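Local atomic coordinates of 3'-5'-exonuclease (Saccharomyces cerevisiae, PDB entry 3E2V), a protein that probably cuts double-stranded DNA without marked specificity and degrades it from the 3' end, as a magnesium-dependent TatD-type nuclease. Residues L138-A149 against E183-L194; Y40-A48 against V75-L83. All coordinates share one frame; numbering follows the deposited sequence.

Contact 1. Residues L138-A149 against E183-L194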
# COMPACT_ATOMS: atom_id res chain seq x y z
N LEU A 138 -20.46 -3.91 5.47
CA LEU A 138 -20.15 -2.63 4.86
C LEU A 138 -20.43 -1.47 5.82
O LEU A 138 -19.65 -0.52 5.92
CB LEU A 138 -20.93 -2.47 3.55
CG LEU A 138 -20.36 -3.26 2.38
CD1 LEU A 138 -21.42 -3.40 1.30
CD2 LEU A 138 -19.09 -2.60 1.81
N LYS A 139 -21.54 -1.58 6.57
CA LYS A 139 -21.82 -0.60 7.62
C LYS A 139 -20.70 -0.56 8.68
O LYS A 139 -20.27 0.51 9.10
CB LYS A 139 -23.15 -0.95 8.30
CG LYS A 139 -23.50 0.01 9.41
CD LYS A 139 -24.94 -0.19 9.87
CE LYS A 139 -25.40 0.98 10.72
NZ LYS A 139 -24.57 1.07 11.95
N GLU A 140 -20.25 -1.73 9.11
CA GLU A 140 -19.19 -1.83 10.10
C GLU A 140 -17.92 -1.12 9.60
O GLU A 140 -17.28 -0.37 10.33
CB GLU A 140 -18.90 -3.30 10.40
CG GLU A 140 -17.75 -3.50 11.39
CD GLU A 140 -17.37 -4.95 11.58
OE1 GLU A 140 -18.14 -5.84 11.14
OE2 GLU A 140 -16.30 -5.21 12.18
N LEU A 141 -17.59 -1.34 8.32
CA LEU A 141 -16.42 -0.71 7.72
C LEU A 141 -16.54 0.82 7.63
O LEU A 141 -15.61 1.54 8.01
CB LEU A 141 -16.18 -1.33 6.34
CG LEU A 141 -14.97 -0.80 5.58
CD1 LEU A 141 -13.67 -1.05 6.34
CD2 LEU A 141 -14.92 -1.46 4.22
N TYR A 142 -17.69 1.30 7.15
CA TYR A 142 -17.98 2.74 7.11
C TYR A 142 -17.87 3.36 8.50
O TYR A 142 -17.21 4.40 8.69
CB TYR A 142 -19.39 2.94 6.56
CG TYR A 142 -19.84 4.38 6.40
CD1 TYR A 142 -19.11 5.27 5.60
CD2 TYR A 142 -20.99 4.84 7.01
CE1 TYR A 142 -19.52 6.59 5.42
CE2 TYR A 142 -21.41 6.16 6.84
CZ TYR A 142 -20.67 7.03 6.04
OH TYR A 142 -21.07 8.34 5.86
N ASP A 143 -18.50 2.70 9.46
CA ASP A 143 -18.47 3.19 10.84
C ASP A 143 -17.04 3.29 11.38
O ASP A 143 -16.68 4.28 12.02
CB ASP A 143 -19.31 2.30 11.75
CG ASP A 143 -20.82 2.51 11.56
OD1 ASP A 143 -21.24 3.48 10.88
OD2 ASP A 143 -21.57 1.67 12.10
N LEU A 144 -16.22 2.28 11.10
CA LEU A 144 -14.81 2.30 11.50
C LEU A 144 -14.05 3.47 10.89
O LEU A 144 -13.33 4.20 11.58
CB LEU A 144 -14.13 0.99 11.12
CG LEU A 144 -12.66 0.85 11.54
CD1 LEU A 144 -12.54 0.92 13.05
CD2 LEU A 144 -12.11 -0.47 11.01
N MET A 145 -14.20 3.66 9.58
CA MET A 145 -13.58 4.78 8.89
C MET A 145 -13.99 6.11 9.51
O MET A 145 -13.15 6.95 9.79
CB MET A 145 -13.93 4.76 7.39
CG MET A 145 -13.34 3.60 6.63
SD MET A 145 -13.79 3.69 4.83
CE MET A 145 -12.94 2.19 4.22
N ASN A 146 -15.29 6.29 9.76
CA ASN A 146 -15.75 7.53 10.38
C ASN A 146 -15.21 7.75 11.78
O ASN A 146 -14.79 8.85 12.10
CB ASN A 146 -17.27 7.59 10.37
CG ASN A 146 -17.81 7.83 9.01
OD1 ASN A 146 -17.19 8.51 8.18
ND2 ASN A 146 -19.00 7.30 8.75
N GLN A 147 -15.22 6.70 12.60
CA GLN A 147 -14.67 6.76 13.96
C GLN A 147 -13.22 7.23 13.91
O GLN A 147 -12.80 8.11 14.66
CB GLN A 147 -14.76 5.40 14.66
CG GLN A 147 -13.95 5.32 15.98
CD GLN A 147 -13.68 3.90 16.51
OE1 GLN A 147 -13.06 3.06 15.85
NE2 GLN A 147 -14.14 3.65 17.74
N GLN A 148 -12.45 6.62 13.01
CA GLN A 148 -11.03 6.92 12.94
C GLN A 148 -10.71 8.26 12.27
O GLN A 148 -9.67 8.86 12.55
CB GLN A 148 -10.27 5.76 12.27
CG GLN A 148 -10.37 4.46 13.06
CD GLN A 148 -9.72 4.55 14.42
OE1 GLN A 148 -8.60 5.05 14.55
NE2 GLN A 148 -10.42 4.09 15.45
N ALA A 149 -11.60 8.73 11.41
CA ALA A 149 -11.39 10.00 10.72
C ALA A 149 -11.73 11.20 11.61
O ALA A 149 -11.35 12.34 11.30
CB ALA A 149 -12.20 10.05 9.44
N GLU A 183 -18.22 -1.37 -3.94
CA GLU A 183 -18.96 -0.92 -2.75
C GLU A 183 -18.06 -0.11 -1.80
O GLU A 183 -18.51 0.87 -1.20
CB GLU A 183 -19.63 -2.09 -1.99
CG GLU A 183 -20.74 -2.77 -2.80
CD GLU A 183 -21.85 -1.79 -3.24
OE1 GLU A 183 -22.40 -1.06 -2.38
OE2 GLU A 183 -22.16 -1.76 -4.45
N GLN A 184 -16.80 -0.51 -1.69
CA GLN A 184 -15.86 0.29 -0.90
C GLN A 184 -15.56 1.64 -1.53
O GLN A 184 -15.39 2.64 -0.82
CB GLN A 184 -14.58 -0.51 -0.62
CG GLN A 184 -14.82 -1.65 0.38
CD GLN A 184 -13.55 -2.42 0.67
OE1 GLN A 184 -12.83 -2.10 1.62
NE2 GLN A 184 -13.23 -3.40 -0.18
N LEU A 185 -15.49 1.69 -2.86
CA LEU A 185 -15.36 2.98 -3.50
C LEU A 185 -16.57 3.86 -3.17
O LEU A 185 -16.41 5.05 -2.93
CB LEU A 185 -15.18 2.84 -5.02
CG LEU A 185 -13.84 2.26 -5.45
CD1 LEU A 185 -13.90 1.97 -6.94
CD2 LEU A 185 -12.66 3.20 -5.10
N LYS A 186 -17.75 3.27 -3.15
CA LYS A 186 -18.94 4.06 -2.81
C LYS A 186 -18.85 4.60 -1.39
O LYS A 186 -19.10 5.78 -1.13
CB LYS A 186 -20.20 3.22 -2.97
CG LYS A 186 -20.59 2.91 -4.41
CD LYS A 186 -21.80 1.98 -4.42
CE LYS A 186 -22.18 1.55 -5.83
NZ LYS A 186 -23.25 0.49 -5.78
N ILE A 187 -18.48 3.74 -0.46
CA ILE A 187 -18.33 4.15 0.94
C ILE A 187 -17.35 5.30 1.07
O ILE A 187 -17.59 6.24 1.82
CB ILE A 187 -17.90 2.95 1.83
CG1 ILE A 187 -19.11 2.08 2.16
CG2 ILE A 187 -17.17 3.43 3.11
CD1 ILE A 187 -18.71 0.77 2.79
N SER A 188 -16.27 5.26 0.29
CA SER A 188 -15.23 6.28 0.35
C SER A 188 -15.71 7.65 -0.14
O SER A 188 -15.00 8.65 -0.01
CB SER A 188 -14.01 5.85 -0.47
OG SER A 188 -14.19 6.10 -1.85
N CYS A 189 -16.90 7.66 -0.76
CA CYS A 189 -17.55 8.88 -1.27
C CYS A 189 -18.77 9.33 -0.46
O CYS A 189 -19.40 10.34 -0.80
CB CYS A 189 -18.02 8.69 -2.74
SG CYS A 189 -16.69 8.40 -3.92
N LEU A 190 -19.09 8.60 0.61
CA LEU A 190 -20.40 8.78 1.28
C LEU A 190 -20.59 10.07 2.04
O LEU A 190 -21.73 10.50 2.28
CB LEU A 190 -20.70 7.61 2.21
CG LEU A 190 -21.46 6.45 1.57
CD1 LEU A 190 -21.84 5.44 2.63
CD2 LEU A 190 -22.71 6.88 0.78
N ASN A 191 -19.49 10.66 2.47
CA ASN A 191 -19.55 11.94 3.17
C ASN A 191 -18.35 12.80 2.80
O ASN A 191 -17.39 12.30 2.19
CB ASN A 191 -19.71 11.73 4.69
CG ASN A 191 -18.50 11.08 5.34
OD1 ASN A 191 -17.37 11.56 5.21
ND2 ASN A 191 -18.73 9.98 6.05
N ASP A 192 -18.39 14.09 3.13
CA ASP A 192 -17.34 15.02 2.69
C ASP A 192 -15.95 14.67 3.21
O ASP A 192 -14.97 14.80 2.48
CB ASP A 192 -17.69 16.47 3.04
CG ASP A 192 -18.86 17.02 2.22
OD1 ASP A 192 -19.29 16.38 1.23
OD2 ASP A 192 -19.35 18.10 2.58
N LYS A 193 -15.86 14.23 4.46
CA LYS A 193 -14.56 13.96 5.06
C LYS A 193 -13.87 12.78 4.36
O LYS A 193 -12.73 12.90 3.93
CB LYS A 193 -14.68 13.71 6.55
CG LYS A 193 -13.33 13.77 7.30
CD LYS A 193 -13.47 13.39 8.79
CE LYS A 193 -14.21 14.44 9.61
NZ LYS A 193 -14.53 13.96 11.00
N LEU A 194 -14.59 11.67 4.23
CA LEU A 194 -14.02 10.51 3.55
C LEU A 194 -13.75 10.79 2.08
O LEU A 194 -12.79 10.29 1.53
CB LEU A 194 -14.91 9.29 3.70
CG LEU A 194 -15.12 8.77 5.14
CD1 LEU A 194 -15.85 7.44 5.12
CD2 LEU A 194 -13.80 8.67 5.92
O HOH W 1 -15.58 11.30 11.18
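Leu194 is a knob in the hollow that Tyr142, Met145, Asn146 and Ala149 leave on helix 138-149; its CD1 lies 3.8 Å from Tyr142 CE1, and CD2 faces Ala149 CB. Nearer the start of that helix the bump is Ile187: CG2 fits between Tyr142 CD1 and Met145 SD, while CD1 presses on Leu138 CD2 at 3.5 Å. The Tyr142 ring, swung out with CG anti to the backbone N (chi1 -178°), is clasped on both faces. Leu190 CD1 sits 3.9 Å from the centroid of the Tyr142 ring in a CH-pi contact, and Asn146 ND2 lies over the opposite face. Asn191 ND2 turns one N-H to Tyr142 OH (2.9 Å) and the other to Asn146 OD1 (3.0 Å), both close to its amide plane. Its OD1 meanwhile N-caps the next helix through Leu194 N, nearly straight at 176°. A leucine in place of Asn191 would probably leave Tyr142 OH and Asn146 OD1 without their shared donor and the helix start uncapped. At the far end Lys193 lays CD along Ala149 CB, and a water joins its NZ to Asn146 O. Segments 138-149 and 183-187, parts of helices 132-149 and 174-187, run at 37° to each other, with strand 156-165 beneath Met145 and Gln184, helix 62-75 against Leu141, and helix 207-219 behind Leu185.

Contact 2. Residues Y40-A48 against V75-L83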
# COMPACT_ATOMS: atom_id res chain seq x y z
N TYR A 40 10.07 -4.53 15.95
CA TYR A 40 9.64 -3.43 15.07
C TYR A 40 10.06 -2.05 15.55
O TYR A 40 10.23 -1.15 14.74
CB TYR A 40 8.14 -3.51 14.73
CG TYR A 40 7.23 -3.65 15.93
CD1 TYR A 40 6.86 -2.54 16.68
CD2 TYR A 40 6.72 -4.89 16.30
CE1 TYR A 40 6.02 -2.66 17.78
CE2 TYR A 40 5.87 -5.02 17.39
CZ TYR A 40 5.53 -3.91 18.13
OH TYR A 40 4.69 -4.05 19.21
N VAL A 41 10.29 -1.86 16.84
CA VAL A 41 10.80 -0.57 17.30
C VAL A 41 12.24 -0.35 16.78
O VAL A 41 12.54 0.70 16.22
CB VAL A 41 10.62 -0.33 18.83
CG1 VAL A 41 11.35 0.91 19.27
CG2 VAL A 41 9.13 -0.20 19.16
N LYS A 42 13.10 -1.36 16.90
CA LYS A 42 14.45 -1.28 16.32
C LYS A 42 14.43 -1.14 14.79
O LYS A 42 15.25 -0.42 14.20
CB LYS A 42 15.32 -2.48 16.73
CG LYS A 42 15.84 -2.34 18.15
CD LYS A 42 16.52 -3.61 18.60
CE LYS A 42 16.82 -3.59 20.09
NZ LYS A 42 18.18 -3.05 20.35
N LEU A 43 13.47 -1.81 14.16
CA LEU A 43 13.24 -1.65 12.75
C LEU A 43 12.98 -0.18 12.40
O LEU A 43 13.51 0.34 11.41
CB LEU A 43 12.04 -2.50 12.32
CG LEU A 43 11.65 -2.40 10.86
CD1 LEU A 43 11.54 -3.77 10.24
CD2 LEU A 43 10.39 -1.57 10.69
N LEU A 44 12.15 0.48 13.20
CA LEU A 44 11.84 1.88 12.95
C LEU A 44 13.05 2.77 13.21
O LEU A 44 13.24 3.75 12.48
CB LEU A 44 10.60 2.31 13.76
CG LEU A 44 9.30 1.61 13.33
CD1 LEU A 44 8.20 1.77 14.39
CD2 LEU A 44 8.79 2.07 11.95
N GLU A 45 13.85 2.43 14.21
CA GLU A 45 15.12 3.12 14.46
C GLU A 45 16.08 3.00 13.27
O GLU A 45 16.72 3.99 12.88
CB GLU A 45 15.75 2.62 15.77
CG GLU A 45 14.90 2.99 16.98
CD GLU A 45 15.35 2.36 18.30
OE1 GLU A 45 16.25 1.50 18.31
OE2 GLU A 45 14.78 2.76 19.34
N ARG A 46 16.17 1.81 12.67
CA ARG A 46 17.00 1.61 11.48
C ARG A 46 16.50 2.49 10.33
O ARG A 46 17.30 3.13 9.62
CB ARG A 46 17.02 0.15 11.03
CG ARG A 46 17.80 -0.75 11.97
CD ARG A 46 17.96 -2.12 11.39
NE ARG A 46 16.75 -2.96 11.38
CZ ARG A 46 16.31 -3.65 12.42
NH1 ARG A 46 16.91 -3.55 13.62
NH2 ARG A 46 15.23 -4.42 12.29
N ALA A 47 15.18 2.53 10.13
CA ALA A 47 14.62 3.35 9.07
C ALA A 47 14.92 4.84 9.27
O ALA A 47 15.29 5.54 8.33
CB ALA A 47 13.10 3.09 8.95
N ALA A 48 14.77 5.32 10.51
CA ALA A 48 15.01 6.73 10.83
C ALA A 48 16.47 7.09 10.57
O ALA A 48 16.80 8.17 10.05
CB ALA A 48 14.63 7.03 12.26
N VAL A 75 2.88 2.28 19.25
CA VAL A 75 4.23 2.84 19.08
C VAL A 75 4.32 4.36 18.91
O VAL A 75 5.41 4.88 18.65
CB VAL A 75 5.03 2.15 17.95
CG1 VAL A 75 5.20 0.69 18.24
CG2 VAL A 75 4.41 2.38 16.57
N LYS A 76 3.22 5.09 19.10
CA LYS A 76 3.23 6.55 18.85
C LYS A 76 4.29 7.31 19.64
O LYS A 76 4.81 8.35 19.19
CB LYS A 76 1.84 7.17 19.08
CG LYS A 76 1.42 7.32 20.54
CD LYS A 76 -0.05 7.72 20.68
CE LYS A 76 -0.36 8.12 22.12
NZ LYS A 76 -1.75 7.76 22.53
N ASP A 77 4.61 6.79 20.82
CA ASP A 77 5.61 7.42 21.68
C ASP A 77 6.94 6.69 21.64
O ASP A 77 7.86 7.05 22.38
CB ASP A 77 5.09 7.51 23.12
CG ASP A 77 3.88 8.43 23.25
OD1 ASP A 77 3.93 9.59 22.76
OD2 ASP A 77 2.87 8.00 23.83
N LEU A 78 7.06 5.68 20.78
CA LEU A 78 8.30 4.91 20.64
C LEU A 78 8.94 4.99 19.26
O LEU A 78 10.14 4.72 19.12
CB LEU A 78 8.08 3.44 21.02
CG LEU A 78 7.62 3.15 22.45
CD1 LEU A 78 7.07 1.75 22.56
CD2 LEU A 78 8.75 3.38 23.45
N SER A 79 8.15 5.36 18.26
CA SER A 79 8.60 5.36 16.87
C SER A 79 9.24 6.69 16.50
O SER A 79 8.61 7.73 16.65
CB SER A 79 7.42 5.11 15.93
OG SER A 79 7.84 5.24 14.57
N PRO A 80 10.49 6.65 16.00
CA PRO A 80 11.07 7.87 15.46
C PRO A 80 10.54 8.23 14.06
O PRO A 80 10.88 9.29 13.54
CB PRO A 80 12.57 7.54 15.42
CG PRO A 80 12.63 6.08 15.23
CD PRO A 80 11.42 5.51 15.94
N LEU A 81 9.75 7.34 13.46
CA LEU A 81 9.01 7.67 12.23
C LEU A 81 7.61 8.11 12.58
O LEU A 81 7.00 7.59 13.52
CB LEU A 81 8.89 6.46 11.30
CG LEU A 81 9.99 6.17 10.29
CD1 LEU A 81 11.32 5.86 10.94
CD2 LEU A 81 9.56 5.02 9.39
N LYS A 82 7.07 9.07 11.83
CA LYS A 82 5.66 9.37 11.94
C LYS A 82 4.92 8.32 11.12
O LYS A 82 5.14 8.19 9.91
CB LYS A 82 5.35 10.79 11.45
CG LYS A 82 3.88 11.17 11.56
CD LYS A 82 3.40 11.22 13.01
CE LYS A 82 1.89 11.43 13.09
NZ LYS A 82 1.33 10.91 14.37
N LEU A 83 4.06 7.56 11.80
CA LEU A 83 3.31 6.50 11.14
C LEU A 83 1.86 6.88 10.93
O LEU A 83 1.17 7.35 11.85
CB LEU A 83 3.37 5.23 11.96
CG LEU A 83 4.77 4.64 12.17
CD1 LEU A 83 4.70 3.43 13.08
CD2 LEU A 83 5.41 4.25 10.86
O HOH W 2 12.54 4.02 20.19
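Leu44 is the central apolar plug between helix 40-48 and the turn and strand start of 75-83. Its two methyls divide the work: CD1 lies against Ser79, 3.5 Å from OG, and CD2 meets Leu81 CD2 at 4.0 Å. The ends of Leu44 and Leu83 meet head-on, CD1 to CD1 at 4.1 Å. Toward the end of the helix, Leu81 CD1 settles against the backbone, 3.2 Å from Leu44 O, and also touches the methyls of Ala47 and Ala48. The small alanines let both Leu81 and the Pro80 ring come close; Pro80 CG is 3.7 Å from Ala48 CB. At the helix start, Val41 and Val75 lie alongside, pointing opposite ways, and Val41 also brushes Leu78. The one aromatic contact is made by Tyr40, whose CG stands between the backbone N and the carbonyl carbon (chi1 52°); the ring thereby presents its edge to Val75, with CE1 3.5 Å from CG1.

Polar links are few, and no direct hydrogen bond crosses between the segments. A water bridges them at the margin, donating to Glu45 OE2 and to Leu78 O. Within the turn, Ser79 OG donates to Leu81 O over 2.7 Å, in the carbonyl plane and on a lone pair, bracing the bend around Pro80. Val75 O accepts from both Leu78 N and Ser79 N, which holds the turn tight.

Strand 52-57 completes the apolar layer, as Val52 touches Ala47 and Leu81, and Ala55 touches Leu83. A helix packed on the outside of parallel strands is the beta-alpha arrangement of the TIM-barrel fold, to which TatD-type metallo-dependent hydrolases belong; here helix 40-49 lies in the connection between strands 14-16 and 52-57 and also reaches the start of 82-87.

How the contacts relate
The two contacts share no segment: their centres are about 29 Å apart, their nearest atoms about 10 Å, and contact 2 closes along the chain before contact 1 opens. Contact 1 is the more fully buried, helix against helix and following turn, whereas contact 2 sets a helix against a turn and a strand start and is only partly buried. An aromatic ring and an isoleucine carry most of contact 1, while a leucine carries contact 2. Direct side-chain bonds cross only contact 1; the polar link across contact 2 is a water at its margin. Helix 62-75 flanks contact 1, and the chain just at and after it forms one side of contact 2.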